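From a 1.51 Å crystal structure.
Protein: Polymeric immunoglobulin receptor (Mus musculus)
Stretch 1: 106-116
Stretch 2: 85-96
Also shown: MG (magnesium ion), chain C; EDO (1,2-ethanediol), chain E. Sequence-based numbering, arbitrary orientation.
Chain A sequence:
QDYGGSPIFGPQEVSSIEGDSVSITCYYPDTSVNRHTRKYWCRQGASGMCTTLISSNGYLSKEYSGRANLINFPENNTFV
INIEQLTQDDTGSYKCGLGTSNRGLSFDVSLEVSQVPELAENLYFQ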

# COMPACT_ATOMS: atom_id res chain seq x y z
N SER A 106 -0.35 -3.85 11.01
CA SER A 106 -0.06 -2.90 9.93
C SER A 106 1.23 -2.17 10.08
O SER A 106 1.90 -2.26 11.13
CB SER A 106 -1.17 -1.91 9.84
OG SER A 106 -1.20 -1.08 10.99
N PHE A 107 1.67 -1.56 8.96
CA PHE A 107 2.88 -0.81 8.83
C PHE A 107 2.61 0.50 8.13
O PHE A 107 1.90 0.49 7.11
CB PHE A 107 3.95 -1.62 8.13
CG PHE A 107 5.24 -0.89 7.96
CD1 PHE A 107 6.27 -0.95 8.93
CD2 PHE A 107 5.50 -0.15 6.81
CE1 PHE A 107 7.43 -0.28 8.72
CE2 PHE A 107 6.64 0.55 6.67
CZ PHE A 107 7.64 0.46 7.61
N ASP A 108 3.12 1.61 8.66
CA ASP A 108 2.86 2.98 8.13
C ASP A 108 3.88 3.29 7.02
O ASP A 108 5.09 3.21 7.23
CB ASP A 108 3.00 4.00 9.23
CG ASP A 108 1.94 3.87 10.29
OD1 ASP A 108 0.96 3.11 10.23
OD2 ASP A 108 2.22 4.55 11.33
N VAL A 109 3.34 3.74 5.90
CA VAL A 109 4.10 4.14 4.73
C VAL A 109 3.77 5.60 4.41
O VAL A 109 2.57 5.94 4.22
CB VAL A 109 3.76 3.23 3.56
CG1 VAL A 109 4.52 3.70 2.31
CG2 VAL A 109 4.05 1.79 3.84
N SER A 110 4.76 6.48 4.30
CA SER A 110 4.54 7.83 3.88
C SER A 110 4.90 7.89 2.39
O SER A 110 5.99 7.52 1.95
CB SER A 110 5.48 8.69 4.65
OG SER A 110 5.54 10.02 4.13
N LEU A 111 3.91 8.28 1.56
CA LEU A 111 4.15 8.36 0.12
C LEU A 111 4.23 9.85 -0.23
O LEU A 111 3.28 10.60 0.04
CB LEU A 111 3.00 7.67 -0.62
CG LEU A 111 3.02 7.74 -2.13
CD1 LEU A 111 4.28 7.16 -2.73
CD2 LEU A 111 1.74 7.10 -2.69
N GLU A 112 5.32 10.25 -0.87
CA GLU A 112 5.49 11.61 -1.34
C GLU A 112 5.59 11.57 -2.85
O GLU A 112 6.52 10.95 -3.38
CB GLU A 112 6.74 12.31 -0.78
CG GLU A 112 7.04 13.62 -1.55
CD GLU A 112 6.02 14.79 -1.39
OE1 GLU A 112 5.25 14.81 -0.39
OE2 GLU A 112 6.03 15.72 -2.28
N VAL A 113 4.71 12.24 -3.52
CA VAL A 113 4.78 12.35 -4.97
C VAL A 113 5.02 13.84 -5.30
O VAL A 113 4.16 14.67 -5.12
CB VAL A 113 3.53 11.85 -5.68
CG1 VAL A 113 3.63 11.96 -7.18
CG2 VAL A 113 3.21 10.42 -5.30
N SER A 114 6.21 14.11 -5.82
CA SER A 114 6.57 15.49 -6.11
C SER A 114 6.34 15.85 -7.58
O SER A 114 6.13 14.99 -8.47
CB SER A 114 7.98 15.68 -5.81
OG SER A 114 8.24 15.36 -4.43
N GLN A 115 6.29 17.15 -7.83
CA GLN A 115 6.08 17.67 -9.15
C GLN A 115 7.27 17.22 -10.01
O GLN A 115 8.38 17.00 -9.56
CB GLN A 115 5.96 19.20 -9.07
CG GLN A 115 7.24 19.93 -8.71
CD GLN A 115 6.99 21.31 -8.21
OE1 GLN A 115 7.22 22.32 -8.92
NE2 GLN A 115 6.56 21.35 -7.01
N VAL A 116 6.95 17.11 -11.29
CA VAL A 116 7.98 16.87 -12.29
C VAL A 116 8.81 18.18 -12.34
O VAL A 116 8.24 19.28 -12.42
CB VAL A 116 7.41 16.66 -13.71
CG1 VAL A 116 8.56 16.32 -14.62
CG2 VAL A 116 6.47 15.50 -13.79
MG MG C . 5.06 17.61 -2.37
C1 EDO E . -5.93 8.46 -4.19
O1 EDO E . -5.15 9.65 -3.96
C2 EDO E . -5.90 7.66 -2.96
O2 EDO E . -6.53 8.37 -1.88
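Stretch 2 85-96: QLTQDDTGSYKC

The salt bridge between Lys95 and Asp108 is unusually tight: Lys95 NZ lies 2.4 Å from Asp108 OD1. A water joins the same pair, accepting from Lys95 NZ at 2.6 Å and donating to Asp108 OD2 at 2.9 Å.

Stretch 2 begins as a loop, makes a 3-10 segment at 88-90, and enters a strand at Gly92. That strand, 92-96, runs antiparallel to strand 106-114. The axes approach to 4.5 Å, with 150° between their N-to-C directions.

Phe107 pairs with Cys96, Val109 with Tyr94 and Leu111 with Gly92. Each pair is closed by two backbone hydrogen bonds. Tyr94 N to Val109 O and Val109 N to Tyr94 O are both 2.9 Å. Asp108 faces Lys95 and Ser110 faces Ser93 in the non-hydrogen-bonded positions, with CA-CA distances of 4.5 and 4.7 Å. A water bridges the two serines, 2.7 Å from Ser93 OG and 2.9 Å from Ser110 OG.

Beyond Gly92 the ladder gives way to a side-chain bond: Val113 N donates to Thr91 OG1 at 3.0 Å. Thr91 OG1 in turn donates to Gln88 O at 3.0 Å, tying the turn to the strand. Val113 packs against the loop, its CG1 4.0 Å from Leu86 CB. Leu111 CB lies 3.9 Å from Tyr94 CE1.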

# COMPACT_ATOMS: atom_id res chain seq x y z
N GLN A 85 0.59 5.79 -12.48
CA GLN A 85 0.02 7.09 -12.86
C GLN A 85 -0.11 8.01 -11.67
O GLN A 85 -1.10 8.63 -11.45
CB GLN A 85 -1.30 6.92 -13.59
CG GLN A 85 -1.11 6.11 -14.84
CD GLN A 85 -2.41 5.90 -15.57
OE1 GLN A 85 -3.06 6.88 -15.95
NE2 GLN A 85 -2.85 4.62 -15.69
N LEU A 86 0.96 8.06 -10.86
CA LEU A 86 0.94 8.85 -9.65
C LEU A 86 0.79 10.29 -9.94
O LEU A 86 1.31 10.80 -10.96
CB LEU A 86 2.17 8.58 -8.81
CG LEU A 86 2.29 7.18 -8.25
CD1 LEU A 86 3.62 6.94 -7.67
CD2 LEU A 86 1.26 6.91 -7.12
N THR A 87 0.11 10.99 -9.09
CA THR A 87 0.14 12.46 -9.11
C THR A 87 0.40 12.97 -7.71
O THR A 87 0.44 12.26 -6.68
CB THR A 87 -1.16 13.09 -9.63
OG1 THR A 87 -2.14 13.08 -8.59
CG2 THR A 87 -1.62 12.39 -10.87
N GLN A 88 0.64 14.31 -7.59
CA GLN A 88 0.80 14.91 -6.31
C GLN A 88 -0.34 14.61 -5.34
O GLN A 88 -0.14 14.56 -4.13
CB GLN A 88 1.05 16.39 -6.39
CG GLN A 88 2.26 16.83 -7.15
CD GLN A 88 2.30 18.31 -7.22
OE1 GLN A 88 1.60 18.89 -8.17
NE2 GLN A 88 3.06 18.91 -6.45
N ASP A 89 -1.54 14.39 -5.86
CA ASP A 89 -2.71 14.09 -5.03
C ASP A 89 -2.62 12.70 -4.32
O ASP A 89 -3.32 12.45 -3.34
CB ASP A 89 -4.01 14.25 -5.82
CG ASP A 89 -4.25 15.66 -6.27
OD1 ASP A 89 -3.66 16.58 -5.73
OD2 ASP A 89 -5.08 15.78 -7.18
N ASP A 90 -1.72 11.87 -4.76
CA ASP A 90 -1.40 10.57 -4.08
C ASP A 90 -0.52 10.75 -2.85
O ASP A 90 -0.42 9.83 -2.03
CB ASP A 90 -0.77 9.61 -5.02
CG ASP A 90 -1.73 9.12 -6.10
OD1 ASP A 90 -2.79 8.52 -5.69
OD2 ASP A 90 -1.51 9.33 -7.31
N THR A 91 0.09 11.91 -2.65
CA THR A 91 0.88 12.17 -1.42
C THR A 91 -0.00 11.94 -0.23
O THR A 91 -1.09 12.44 -0.21
CB THR A 91 1.43 13.61 -1.45
OG1 THR A 91 2.32 13.75 -2.59
CG2 THR A 91 2.09 13.96 -0.21
N GLY A 92 0.53 11.25 0.73
CA GLY A 92 -0.27 11.02 1.95
C GLY A 92 0.42 9.99 2.83
O GLY A 92 1.52 9.50 2.61
N SER A 93 -0.34 9.67 3.86
CA SER A 93 0.02 8.70 4.93
C SER A 93 -0.88 7.48 4.74
O SER A 93 -2.09 7.61 4.66
CB SER A 93 -0.24 9.30 6.31
OG SER A 93 0.61 10.41 6.51
N TYR A 94 -0.24 6.34 4.56
CA TYR A 94 -0.88 5.06 4.25
C TYR A 94 -0.48 3.97 5.21
O TYR A 94 0.50 4.08 5.96
CB TYR A 94 -0.51 4.65 2.80
CG TYR A 94 -0.97 5.61 1.74
CD1 TYR A 94 -0.24 6.73 1.42
CD2 TYR A 94 -2.10 5.35 1.02
CE1 TYR A 94 -0.70 7.63 0.45
CE2 TYR A 94 -2.53 6.21 0.01
CZ TYR A 94 -1.81 7.34 -0.29
OH TYR A 94 -2.23 8.16 -1.33
N LYS A 95 -1.21 2.84 5.13
CA LYS A 95 -0.81 1.63 5.81
C LYS A 95 -0.92 0.42 4.88
O LYS A 95 -1.87 0.39 4.09
CB LYS A 95 -1.63 1.37 7.09
CG LYS A 95 -1.53 2.41 8.15
CD LYS A 95 -2.40 2.00 9.32
CE LYS A 95 -2.57 3.15 10.29
NZ LYS A 95 -1.30 3.53 10.98
N CYS A 96 0.03 -0.47 4.96
CA CYS A 96 -0.19 -1.82 4.44
C CYS A 96 -0.46 -2.72 5.63
O CYS A 96 0.15 -2.52 6.69
CB CYS A 96 0.96 -2.32 3.60
SG CYS A 96 2.49 -2.50 4.54
O HOH W 1 4.00 17.20 -3.96
O HOH W 2 3.17 10.57 5.72
O HOH W 3 -0.25 4.88 12.89
O HOH W 4 3.74 17.07 -0.98
O HOH W 5 6.74 18.06 -3.57
O HOH W 6 6.46 18.25 -0.89